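Local coordinates for protein protease Do-like 1, chloroplastic (Arabidopsis thaliana, PDB 3QO6) that acts as a chloroplast serine protease required at high temperature, degrades beta-casein and may take part in the breakdown of damaged proteins, at residues S150-E155 with D167-D172; V131-N136 with T143-V148; F58-Q63 with I117-S122; K100-L105 with G218-Q223; I286-G291 with T314-R319. All coordinates share one frame; numbering follows the deposited sequence.

Contact 1 of 5, residues S150-E155 with D167-D172; sequences SGLRRE and DVIQTD
Gly-151 with Gln-170 and Arg-154 with Val-168 are the two antiparallel hydrogen-bonded pairs that join strand 143-157 to strand 168-171 in the serine protease region. A bulge interrupts the ladder at each end. Ser-150 N (2.6 Å) and Gly-151 N (3.3 Å) both donate to Gln-170 O, which makes a classic bulge; Gln-170 N answers to Gly-151 O at 3.0 Å. Farther on, Arg-154 N donates to Val-168 O, Val-168 N returns to Arg-154 O at 2.8 Å, and Asp-167 joins Val-168 in a G1 bulge.

The polar side chains meet on the face of the sheet that Gln-170 and Arg-154 share. Gln-170 CG is anti to its backbone N (chi1 -168°), and the extended chain carries OE1 to the guanidinium edge of Arg-154, 2.8 Å from NE and, weakly, 3.3 Å from NH2. An alanine in place of Arg-154 would probably leave Gln-170 OE1 without this donor and Asp-141 O of a second subunit without its guanidinium partner.

Apolar contact is slight: Leu-152 CD2 lies beside Ile-169 CG1 at 4.2 Å.

Three side chains of the contact also bond to the second subunit: Ser-150 OG to its Leu-144 O, Arg-154 NH1 to its Asp-141 O and Gln-170 NE2 to its Thr-143 OG1. The arginine-glutamine bond probably helps to hold Arg-154 NH1 and Gln-170 NE2 in place for the subunit interface.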
# COMPACT_ATOMS: atom_id res chain seq x y z
N SER B 150 5.33 35.00 5.11
CA SER B 150 4.90 34.37 6.35
C SER B 150 5.98 34.34 7.39
O SER B 150 5.71 34.23 8.59
CB SER B 150 4.47 32.93 6.10
OG SER B 150 3.30 32.89 5.32
N GLY B 151 7.21 34.39 6.90
CA GLY B 151 8.36 34.33 7.78
C GLY B 151 9.65 34.71 7.07
O GLY B 151 9.76 34.70 5.83
N LEU B 152 10.63 35.06 7.90
CA LEU B 152 11.93 35.47 7.41
C LEU B 152 13.03 34.75 8.17
O LEU B 152 12.80 34.21 9.25
CB LEU B 152 12.07 36.98 7.57
CG LEU B 152 11.09 37.63 6.61
CD1 LEU B 152 10.92 39.12 6.89
CD2 LEU B 152 11.60 37.36 5.18
N ARG B 153 14.23 34.73 7.59
CA ARG B 153 15.37 34.10 8.24
C ARG B 153 15.16 32.64 8.65
O ARG B 153 15.66 32.19 9.68
CB ARG B 153 15.77 34.95 9.47
CG ARG B 153 16.27 36.37 9.10
CD ARG B 153 15.77 37.46 10.07
NE ARG B 153 15.06 38.55 9.38
CZ ARG B 153 13.99 39.16 9.89
NH1 ARG B 153 13.50 38.78 11.07
NH2 ARG B 153 13.38 40.16 9.24
N ARG B 154 14.45 31.88 7.82
CA ARG B 154 14.21 30.47 8.11
C ARG B 154 15.37 29.64 7.59
O ARG B 154 16.05 30.07 6.65
CB ARG B 154 12.95 29.96 7.39
CG ARG B 154 11.68 30.76 7.60
CD ARG B 154 11.29 30.82 9.08
NE ARG B 154 9.86 31.06 9.23
CZ ARG B 154 9.25 31.31 10.39
NH1 ARG B 154 9.95 31.38 11.52
NH2 ARG B 154 7.94 31.50 10.41
N GLU B 155 15.58 28.47 8.19
CA GLU B 155 16.61 27.54 7.73
C GLU B 155 15.89 26.28 7.28
O GLU B 155 15.07 25.75 8.01
CB GLU B 155 17.60 27.17 8.85
CG GLU B 155 18.49 25.96 8.50
CD GLU B 155 19.39 25.49 9.65
OE1 GLU B 155 20.14 26.34 10.22
OE2 GLU B 155 19.37 24.28 9.99
N ASP B 167 18.79 31.76 5.86
CA ASP B 167 18.08 32.96 5.45
C ASP B 167 16.90 32.86 4.48
O ASP B 167 16.60 33.84 3.80
CB ASP B 167 19.08 33.95 4.86
CG ASP B 167 18.77 35.38 5.28
OD1 ASP B 167 19.18 35.79 6.40
OD2 ASP B 167 18.10 36.11 4.50
N VAL B 168 16.23 31.71 4.44
CA VAL B 168 15.11 31.51 3.53
C VAL B 168 13.81 32.27 3.80
O VAL B 168 13.44 32.52 4.95
CB VAL B 168 14.82 30.01 3.45
CG1 VAL B 168 13.58 29.73 2.59
CG2 VAL B 168 16.03 29.32 2.89
N ILE B 169 13.11 32.63 2.73
CA ILE B 169 11.81 33.33 2.85
C ILE B 169 10.64 32.32 2.85
O ILE B 169 10.67 31.34 2.10
CB ILE B 169 11.56 34.28 1.67
CG1 ILE B 169 12.60 35.40 1.66
CG2 ILE B 169 10.16 34.86 1.80
CD1 ILE B 169 12.57 36.22 0.37
N GLN B 170 9.62 32.57 3.67
CA GLN B 170 8.44 31.70 3.78
C GLN B 170 7.20 32.48 3.32
O GLN B 170 7.00 33.62 3.74
CB GLN B 170 8.25 31.27 5.21
CG GLN B 170 7.27 30.18 5.38
CD GLN B 170 7.04 29.86 6.83
OE1 GLN B 170 7.98 29.84 7.61
NE2 GLN B 170 5.80 29.62 7.20
N THR B 171 6.39 31.87 2.46
CA THR B 171 5.21 32.53 1.93
C THR B 171 4.04 31.55 1.83
O THR B 171 4.24 30.32 1.68
CB THR B 171 5.47 33.10 0.53
OG1 THR B 171 4.31 33.80 0.09
CG2 THR B 171 5.73 31.98 -0.48
N ASP B 172 2.82 32.09 1.91
CA ASP B 172 1.65 31.24 1.83
C ASP B 172 0.99 31.36 0.48
O ASP B 172 -0.15 30.92 0.29
CB ASP B 172 0.66 31.52 2.99
CG ASP B 172 0.12 32.95 3.00
OD1 ASP B 172 0.63 33.81 2.24
OD2 ASP B 172 -0.84 33.21 3.78

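Contact 2 of 5, residues V131-N136 with T143-V148; sequences VFAIGN and TLTTGV
The Phe-132 ring meets Leu-144 at its edge, where CD1 of the leucine lies near the ring plane, while Thr-146 CG2 approaches obliquely, 3.7 Å from Phe-132 CD1. Leu-144 CG is anti to its backbone N (chi1 167°), and this turns the end of the side chain toward the partner strand, with Leu-144 CD1 4.1 Å from Phe-132 CB and equally far from Ile-134 CG1. The methyl thus lies against two residues of the other strand. Helix 14-26 packs on the same group, with Thr-19 and Leu-22 on Phe-132 and Phe-23 on both Ile-134 and Leu-144.

Strands 130-135 and 143-157 form a beta hairpin of the second barrel in the chymotrypsin-like fold, their segments running antiparallel at 156°. Three hydrogen-bonded pairs hold them: Val-131 with Gly-147, Ala-133 with Thr-145 and Gly-135 with Thr-143. The central pair has the straightest bond, Ala-133 N to Thr-145 O at 2.8 Å with 174° at the hydrogen. Between the pairs, alpha hydrogens add CH...O contacts, such as Ile-134 CA to Thr-143 O at 3.1 Å.

On the face of the sheet that carries Val-131, Ala-133 and Thr-145, Thr-145 OG1 lies 3.5 Å from Ala-133 CB and bonds to Ala-174 O. Val-131 CG2 packs over the backbone of Gly-147, 3.5 Å from Gly-147 O. Thr-143 OG1 bonds to Leu-140 O, and Thr-146 also packs on Val-148 of a third subunit.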
# COMPACT_ATOMS: atom_id res chain seq x y z
N VAL B 131 3.24 39.27 -1.56
CA VAL B 131 4.16 38.71 -2.54
C VAL B 131 3.40 38.13 -3.72
O VAL B 131 2.19 37.80 -3.63
CB VAL B 131 5.07 37.65 -1.95
CG1 VAL B 131 6.03 38.29 -0.97
CG2 VAL B 131 4.25 36.55 -1.32
N PHE B 132 4.11 38.01 -4.83
CA PHE B 132 3.55 37.51 -6.06
C PHE B 132 4.48 36.44 -6.63
O PHE B 132 5.66 36.69 -6.86
CB PHE B 132 3.41 38.67 -7.04
CG PHE B 132 2.66 39.82 -6.48
CD1 PHE B 132 1.33 40.03 -6.82
CD2 PHE B 132 3.23 40.61 -5.48
CE1 PHE B 132 0.58 41.00 -6.18
CE2 PHE B 132 2.50 41.59 -4.82
CZ PHE B 132 1.16 41.79 -5.17
N ALA B 133 3.94 35.24 -6.83
CA ALA B 133 4.76 34.17 -7.37
C ALA B 133 4.33 33.88 -8.79
O ALA B 133 3.14 33.76 -9.06
CB ALA B 133 4.62 32.93 -6.53
N ILE B 134 5.29 33.79 -9.71
CA ILE B 134 4.96 33.48 -11.07
C ILE B 134 5.85 32.29 -11.39
O ILE B 134 7.04 32.31 -11.09
CB ILE B 134 5.28 34.62 -12.02
CG1 ILE B 134 4.54 35.87 -11.59
CG2 ILE B 134 4.87 34.25 -13.44
CD1 ILE B 134 4.88 37.10 -12.46
N GLY B 135 5.25 31.26 -11.98
CA GLY B 135 5.97 30.05 -12.33
C GLY B 135 5.13 29.18 -13.25
O GLY B 135 4.22 29.68 -13.92
N ASN B 136 5.43 27.87 -13.28
CA ASN B 136 4.72 26.90 -14.12
C ASN B 136 4.36 25.61 -13.39
O ASN B 136 4.85 24.54 -13.74
CB ASN B 136 5.54 26.54 -15.35
CG ASN B 136 6.05 27.76 -16.09
OD1 ASN B 136 5.27 28.57 -16.58
ND2 ASN B 136 7.38 27.89 -16.17
N THR B 143 1.86 30.96 -14.30
CA THR B 143 0.79 31.05 -13.33
C THR B 143 1.14 32.06 -12.25
O THR B 143 2.27 32.09 -11.73
CB THR B 143 0.58 29.71 -12.65
OG1 THR B 143 -0.04 28.82 -13.58
CG2 THR B 143 -0.28 29.87 -11.40
N LEU B 144 0.16 32.88 -11.89
CA LEU B 144 0.36 33.84 -10.84
C LEU B 144 -0.36 33.37 -9.56
O LEU B 144 -1.51 32.93 -9.60
CB LEU B 144 -0.21 35.20 -11.27
CG LEU B 144 -0.37 36.24 -10.16
CD1 LEU B 144 0.97 36.87 -9.87
CD2 LEU B 144 -1.34 37.29 -10.56
N THR B 145 0.32 33.43 -8.44
CA THR B 145 -0.34 33.11 -7.18
C THR B 145 0.15 34.18 -6.23
O THR B 145 1.31 34.61 -6.28
CB THR B 145 0.01 31.72 -6.60
OG1 THR B 145 1.44 31.57 -6.58
CG2 THR B 145 -0.72 30.59 -7.39
N THR B 146 -0.73 34.64 -5.36
CA THR B 146 -0.34 35.67 -4.43
C THR B 146 -0.54 35.19 -3.01
O THR B 146 -1.30 34.25 -2.75
CB THR B 146 -1.17 36.95 -4.60
OG1 THR B 146 -2.52 36.67 -4.22
CG2 THR B 146 -1.14 37.44 -6.06
N GLY B 147 0.16 35.87 -2.10
CA GLY B 147 0.13 35.56 -0.70
C GLY B 147 0.89 36.61 0.07
O GLY B 147 1.05 37.75 -0.36
N VAL B 148 1.44 36.19 1.19
CA VAL B 148 2.11 37.13 2.06
C VAL B 148 3.47 36.55 2.52
O VAL B 148 3.72 35.34 2.40
CB VAL B 148 1.12 37.36 3.26
CG1 VAL B 148 1.67 36.74 4.56
CG2 VAL B 148 0.74 38.79 3.36

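Contact 3 of 5, residues F58-Q63 with I117-S122; sequences FVWDKQ and IPVGVS
Phe-58 meets Ile-117 where strand 47-61, part of the first barrel of the chymotrypsin-like fold, touches the long connection that leads to the second barrel. Its CG sits between the backbone N and the carbonyl carbon (chi1 42°), which directs the ring at the isoleucine. CD2 of Phe-58 lies 3.3 Å from Ile-117 CG1 and 3.6 Å from Ile-117 CD1, an oblique approach. Leu-191 and Ile-194 of strand 191-198 also pack on this ring.

At Val-59 the backbone takes over. Val-59 O accepts from Ile-117 N at 3.1 Å, and this bond ties the connecting chain to the strand. The CD1 methyl of Ile-117 packs against Val-59 O at 3.5 Å.

Trp-60 starts out pointing away from the connection, yet its indole reaches back to it, CG being anti to the backbone N (chi1 -175°). Its six-membered ring spans two residues of 117-122. Trp-60 CE3 lies 4.0 Å from Ile-117 CD1, the two side chains crossing at about a right angle, and farther along the ring Trp-60 CH2 meets Val-119 CG2 obliquely at 3.5 Å.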
# COMPACT_ATOMS: atom_id res chain seq x y z
N PHE B 58 13.81 33.15 -14.73
CA PHE B 58 13.55 34.50 -15.15
C PHE B 58 14.80 35.02 -15.85
O PHE B 58 15.87 34.46 -15.70
CB PHE B 58 13.18 35.38 -13.94
CG PHE B 58 14.02 35.12 -12.73
CD1 PHE B 58 13.80 34.00 -11.94
CD2 PHE B 58 15.06 36.00 -12.38
CE1 PHE B 58 14.60 33.76 -10.81
CE2 PHE B 58 15.86 35.77 -11.25
CZ PHE B 58 15.64 34.66 -10.48
N VAL B 59 14.64 36.08 -16.63
CA VAL B 59 15.75 36.68 -17.35
C VAL B 59 16.54 37.55 -16.40
O VAL B 59 15.98 38.44 -15.74
CB VAL B 59 15.23 37.55 -18.50
CG1 VAL B 59 16.22 38.63 -18.84
CG2 VAL B 59 14.97 36.70 -19.70
N TRP B 60 17.84 37.31 -16.34
CA TRP B 60 18.65 38.10 -15.45
C TRP B 60 19.26 39.35 -16.06
O TRP B 60 19.40 40.36 -15.38
CB TRP B 60 19.76 37.26 -14.87
CG TRP B 60 20.53 37.99 -13.87
CD1 TRP B 60 21.75 38.55 -14.04
CD2 TRP B 60 20.15 38.25 -12.50
NE1 TRP B 60 22.17 39.13 -12.86
CE2 TRP B 60 21.21 38.97 -11.90
CE3 TRP B 60 19.01 37.94 -11.73
CZ2 TRP B 60 21.17 39.38 -10.55
CZ3 TRP B 60 18.98 38.35 -10.38
CH2 TRP B 60 20.06 39.07 -9.81
N ASP B 61 19.59 39.28 -17.34
CA ASP B 61 20.21 40.41 -18.04
C ASP B 61 20.09 40.37 -19.56
O ASP B 61 19.74 39.33 -20.15
CB ASP B 61 21.71 40.51 -17.71
CG ASP B 61 22.47 39.22 -18.04
OD1 ASP B 61 23.42 38.88 -17.27
OD2 ASP B 61 22.12 38.56 -19.06
N LYS B 62 20.41 41.49 -20.19
CA LYS B 62 20.33 41.57 -21.64
C LYS B 62 21.22 40.59 -22.39
O LYS B 62 20.99 40.32 -23.58
CB LYS B 62 20.61 43.00 -22.08
CG LYS B 62 19.52 43.99 -21.71
CD LYS B 62 18.26 43.75 -22.54
CE LYS B 62 17.22 44.87 -22.35
NZ LYS B 62 16.01 44.65 -23.18
N GLN B 63 22.24 40.03 -21.72
CA GLN B 63 23.12 39.07 -22.38
C GLN B 63 22.58 37.65 -22.38
O GLN B 63 23.37 36.70 -22.51
CB GLN B 63 24.51 39.03 -21.74
CG GLN B 63 25.22 40.34 -21.77
CD GLN B 63 24.89 41.18 -20.56
OE1 GLN B 63 25.39 40.92 -19.46
NE2 GLN B 63 24.05 42.19 -20.75
N ILE B 117 14.31 40.95 -14.87
CA ILE B 117 13.47 41.39 -13.76
C ILE B 117 14.20 42.39 -12.93
O ILE B 117 15.40 42.31 -12.77
CB ILE B 117 13.03 40.27 -12.76
CG1 ILE B 117 14.04 39.14 -12.79
CG2 ILE B 117 11.62 39.80 -13.05
CD1 ILE B 117 15.43 39.59 -12.46
N PRO B 118 13.48 43.38 -12.41
CA PRO B 118 14.07 44.40 -11.58
C PRO B 118 14.50 43.70 -10.31
O PRO B 118 13.72 43.01 -9.69
CB PRO B 118 12.91 45.36 -11.35
CG PRO B 118 12.06 45.19 -12.56
CD PRO B 118 12.09 43.71 -12.77
N VAL B 119 15.75 43.86 -9.91
CA VAL B 119 16.25 43.20 -8.72
C VAL B 119 15.94 43.98 -7.45
O VAL B 119 16.30 45.12 -7.34
CB VAL B 119 17.76 43.03 -8.82
CG1 VAL B 119 18.33 42.61 -7.46
CG2 VAL B 119 18.08 42.01 -9.92
N GLY B 120 15.27 43.36 -6.49
CA GLY B 120 14.97 44.08 -5.27
C GLY B 120 15.91 43.79 -4.12
O GLY B 120 17.01 43.30 -4.32
N VAL B 121 15.46 44.11 -2.91
CA VAL B 121 16.30 43.87 -1.73
C VAL B 121 15.59 42.99 -0.72
O VAL B 121 14.51 43.33 -0.25
CB VAL B 121 16.67 45.18 -1.01
CG1 VAL B 121 17.40 44.85 0.27
CG2 VAL B 121 17.55 46.03 -1.89
N SER B 122 16.21 41.89 -0.34
CA SER B 122 15.58 41.02 0.61
C SER B 122 15.91 41.34 2.04
O SER B 122 15.23 40.91 2.94
CB SER B 122 15.91 39.55 0.31
OG SER B 122 17.25 39.20 0.61

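Contact 4 of 5, residues K100-L105 with G218-Q223; sequences KDVAVL and GGIVDQ
Helix 214-227, near the end of the serine protease region, packs here on strand 102-107 of the first barrel, directly after Asp-101, the predicted acid of the charge relay. The contact is apolar, made by Ile-220 and Val-221 on one side and Lys-100, Val-102 and Val-104 on the other. Ile-220 serves two residues with its two branches. Ile-220 CG2, anti to the backbone N, rests on Val-102 CG1 at 3.6 Å, whereas Ile-220 CD1 reaches Lys-100 and touches its CB and CG, both at 3.6 Å. The lysine lends only its aliphatic base; NZ leads away to a salt bridge with Asp-305. One residue on along the helix, Val-221 CG2 meets Val-104 CG2 at 4.0 Å, the side chains crossing at about a right angle. An alanine in place of Ile-220 would probably open a gap against Val-102 and leave the base of Lys-100 without this apolar contact.

The axes of the two short segments come within 8.7 Å at an angle of 43°. Asp-101 turns away from the helix, its OD2 bonded to His-71 ND1. Strand 65-69 is the neighbour of this strand on one side and strand 88-97 on the other; Val-67 of the first touches Val-221, and Asp-97 of the second touches Ile-220.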
# COMPACT_ATOMS: atom_id res chain seq x y z
N LYS B 100 23.15 26.53 -2.36
CA LYS B 100 22.04 27.46 -2.32
C LYS B 100 21.06 27.19 -3.45
O LYS B 100 20.23 28.04 -3.78
CB LYS B 100 22.57 28.89 -2.40
CG LYS B 100 23.70 29.18 -1.42
CD LYS B 100 23.18 29.11 0.00
CE LYS B 100 24.26 29.42 1.03
NZ LYS B 100 23.71 29.20 2.42
N ASP B 101 21.16 26.01 -4.05
CA ASP B 101 20.30 25.58 -5.16
C ASP B 101 19.99 26.63 -6.23
O ASP B 101 18.88 26.71 -6.74
CB ASP B 101 18.99 25.01 -4.60
CG ASP B 101 18.25 24.16 -5.61
OD1 ASP B 101 18.87 23.52 -6.49
OD2 ASP B 101 17.02 24.10 -5.52
N VAL B 102 21.02 27.40 -6.59
CA VAL B 102 20.94 28.44 -7.61
C VAL B 102 21.71 28.02 -8.87
O VAL B 102 22.81 27.48 -8.78
CB VAL B 102 21.58 29.71 -7.11
CG1 VAL B 102 21.69 30.71 -8.24
CG2 VAL B 102 20.76 30.26 -5.98
N ALA B 103 21.16 28.29 -10.05
CA ALA B 103 21.85 27.92 -11.27
C ALA B 103 21.70 29.00 -12.33
O ALA B 103 20.69 29.69 -12.39
CB ALA B 103 21.31 26.62 -11.79
N VAL B 104 22.72 29.16 -13.17
CA VAL B 104 22.61 30.16 -14.23
C VAL B 104 22.72 29.55 -15.62
O VAL B 104 23.55 28.70 -15.87
CB VAL B 104 23.65 31.27 -14.13
CG1 VAL B 104 23.36 32.29 -15.21
CG2 VAL B 104 23.60 31.92 -12.76
N LEU B 105 21.86 30.00 -16.51
CA LEU B 105 21.84 29.50 -17.87
C LEU B 105 22.09 30.66 -18.81
O LEU B 105 22.00 31.83 -18.42
CB LEU B 105 20.47 28.91 -18.18
CG LEU B 105 20.21 27.40 -18.13
CD1 LEU B 105 21.01 26.68 -17.07
CD2 LEU B 105 18.72 27.22 -17.91
N GLY B 218 21.80 37.29 -5.95
CA GLY B 218 22.59 38.21 -6.74
C GLY B 218 24.09 37.99 -6.68
O GLY B 218 24.77 38.08 -7.70
N GLY B 219 24.61 37.70 -5.49
CA GLY B 219 26.04 37.47 -5.35
C GLY B 219 26.46 36.26 -6.16
O GLY B 219 27.41 36.32 -6.95
N ILE B 220 25.74 35.15 -5.96
CA ILE B 220 25.97 33.89 -6.63
C ILE B 220 25.87 34.01 -8.16
O ILE B 220 26.67 33.43 -8.88
CB ILE B 220 24.97 32.85 -6.14
CG1 ILE B 220 25.27 32.54 -4.68
CG2 ILE B 220 24.98 31.59 -7.03
CD1 ILE B 220 24.38 31.47 -4.12
N VAL B 221 24.87 34.74 -8.65
CA VAL B 221 24.78 34.89 -10.09
C VAL B 221 26.02 35.66 -10.62
O VAL B 221 26.52 35.33 -11.70
CB VAL B 221 23.46 35.61 -10.50
CG1 VAL B 221 23.46 35.94 -11.99
CG2 VAL B 221 22.28 34.69 -10.19
N ASP B 222 26.52 36.66 -9.88
CA ASP B 222 27.70 37.39 -10.33
C ASP B 222 28.85 36.42 -10.47
O ASP B 222 29.41 36.24 -11.56
CB ASP B 222 28.12 38.49 -9.34
CG ASP B 222 27.12 39.59 -9.25
OD1 ASP B 222 26.68 40.09 -10.30
OD2 ASP B 222 26.76 39.98 -8.11
N GLN B 223 29.20 35.78 -9.36
CA GLN B 223 30.29 34.83 -9.35
C GLN B 223 30.15 33.75 -10.40
O GLN B 223 31.13 33.28 -10.96
CB GLN B 223 30.42 34.17 -8.00
CG GLN B 223 30.72 35.13 -6.90
CD GLN B 223 30.85 34.40 -5.61
OE1 GLN B 223 31.73 33.54 -5.45
NE2 GLN B 223 29.95 34.69 -4.66

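Contact 5 of 5, residues I286-G291 with T314-R319; sequences ITSVNG and TVEVLR
Glu-316 and Thr-287 are brought together by two first torsions: Glu-316 CG is anti to its backbone N (chi1 168°) with an extended chain beyond, and Thr-287 OG1 stands between its backbone N and carbonyl carbon (chi1 64°). The side chains cross at about a right angle, and the hydroxyl of Thr-287 donates from OG1 to Glu-316 OE2 at 2.6 Å. It meets the carboxylate oxygen on the anti side, slightly off the plane. Lys-323 NZ forms a long, weak ion pair with the same oxygen.

The backbones are joined around the same residue. Thr-287 N donates to Glu-316 O at 3.1 Å, and Glu-316 N donates to Ser-288 O at 2.9 Å. Thr-287 and Ser-288 thus both face Glu-316, a classic beta bulge that shifts the register by one residue and probably helps to bring the Thr-287 hydroxyl to the carboxylate. Within the bulge, Thr-287 CG2 also lies 4.2 Å from Leu-318 CB.

On the opposite face of the sheet the pairing is apolar. Val-289 CG2 packs obliquely on Val-315 CG1 at 3.9 Å, and Ile-286 CG1 lies 4.4 Å from Val-317 CG1.

Strands 285-289 and 312-318, their segments antiparallel at 162°, belong to the curled antiparallel sheet of the PDZ domain.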
# COMPACT_ATOMS: atom_id res chain seq x y z
N ILE B 286 33.45 19.13 18.37
CA ILE B 286 33.46 20.57 18.22
C ILE B 286 32.33 21.13 19.05
O ILE B 286 31.17 20.78 18.86
CB ILE B 286 33.29 20.95 16.74
CG1 ILE B 286 34.34 20.22 15.91
CG2 ILE B 286 33.41 22.46 16.57
CD1 ILE B 286 34.14 20.35 14.43
N THR B 287 32.70 22.01 19.99
CA THR B 287 31.75 22.63 20.90
C THR B 287 31.61 24.11 20.59
O THR B 287 30.65 24.77 20.99
CB THR B 287 32.21 22.42 22.37
OG1 THR B 287 33.46 23.10 22.59
CG2 THR B 287 32.41 20.93 22.65
N SER B 288 32.59 24.64 19.86
CA SER B 288 32.58 26.04 19.48
C SER B 288 33.55 26.28 18.34
O SER B 288 34.53 25.54 18.17
CB SER B 288 32.96 26.93 20.67
OG SER B 288 34.37 27.08 20.76
N VAL B 289 33.26 27.30 17.56
CA VAL B 289 34.10 27.69 16.44
C VAL B 289 34.24 29.19 16.63
O VAL B 289 33.23 29.90 16.74
CB VAL B 289 33.43 27.34 15.11
CG1 VAL B 289 32.19 28.19 14.92
CG2 VAL B 289 34.39 27.55 13.98
N ASN B 290 35.48 29.67 16.68
CA ASN B 290 35.79 31.07 16.93
C ASN B 290 34.62 31.96 17.38
O ASN B 290 33.99 32.64 16.57
CB ASN B 290 36.53 31.72 15.74
CG ASN B 290 35.79 31.61 14.45
OD1 ASN B 290 34.57 31.73 14.40
ND2 ASN B 290 36.53 31.42 13.36
N GLY B 291 34.35 31.95 18.68
CA GLY B 291 33.29 32.76 19.23
C GLY B 291 31.98 32.03 19.38
O GLY B 291 31.59 31.65 20.49
N THR B 314 39.32 29.66 14.58
CA THR B 314 39.78 29.02 15.81
C THR B 314 38.64 28.14 16.34
O THR B 314 37.58 28.62 16.73
CB THR B 314 40.25 30.08 16.87
OG1 THR B 314 40.23 29.51 18.18
CG2 THR B 314 39.37 31.31 16.85
N VAL B 315 38.88 26.83 16.33
CA VAL B 315 37.89 25.88 16.78
C VAL B 315 38.24 25.18 18.09
O VAL B 315 39.36 24.73 18.31
CB VAL B 315 37.60 24.78 15.70
CG1 VAL B 315 37.64 25.40 14.31
CG2 VAL B 315 38.62 23.66 15.78
N GLU B 316 37.24 25.09 18.95
CA GLU B 316 37.39 24.45 20.25
C GLU B 316 36.80 23.04 20.21
O GLU B 316 35.67 22.85 19.77
CB GLU B 316 36.67 25.32 21.28
CG GLU B 316 36.45 24.72 22.64
CD GLU B 316 35.51 25.61 23.46
OE1 GLU B 316 35.90 26.77 23.75
OE2 GLU B 316 34.39 25.15 23.80
N VAL B 317 37.57 22.06 20.65
CA VAL B 317 37.09 20.68 20.66
C VAL B 317 37.14 20.08 22.05
O VAL B 317 37.79 20.61 22.95
CB VAL B 317 37.94 19.76 19.75
CG1 VAL B 317 38.03 20.34 18.36
CG2 VAL B 317 39.34 19.56 20.34
N LEU B 318 36.44 18.97 22.23
CA LEU B 318 36.45 18.24 23.48
C LEU B 318 37.16 16.96 23.10
O LEU B 318 36.58 16.06 22.51
CB LEU B 318 35.03 17.94 23.97
CG LEU B 318 34.91 16.85 25.05
CD1 LEU B 318 35.87 17.12 26.18
CD2 LEU B 318 33.49 16.82 25.58
N ARG B 319 38.45 16.92 23.41
CA ARG B 319 39.27 15.76 23.12
C ARG B 319 39.15 14.84 24.33
O ARG B 319 38.22 15.00 25.13
CB ARG B 319 40.72 16.20 22.90
CG ARG B 319 41.65 15.12 22.40
CD ARG B 319 42.91 15.70 21.78
NE ARG B 319 42.64 16.40 20.52
CZ ARG B 319 43.58 16.85 19.69
NH1 ARG B 319 44.87 16.67 19.98
NH2 ARG B 319 43.25 17.45 18.55

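In the fold
Contacts 1 and 2 share strand 143-157 in the second barrel and touch: Asp-172 OD1 lies 2.7 Å from Val-148 N, and Thr-171 OG1 lies 2.8 Å from Val-148 O, both probable hydrogen bonds. Contacts 3 and 4 each use a strand of the first barrel, their centres about 12 Å apart, and meet where Trp-60 NE1 packs on Val-221 CG1 at 3.6 Å. Of the predicted charge relay, contact 4 holds Asp-101, and the Val-168 side chain of contact 1 is about 9 Å from that of Asp-101. Gly-135 of contact 2 and the Phe-58 side chain of contact 3 lie about 9 and 10 Å from the Ser-180 side chain. Contact 5 stands apart in the PDZ domain, its centre about 44 Å from that of contact 2.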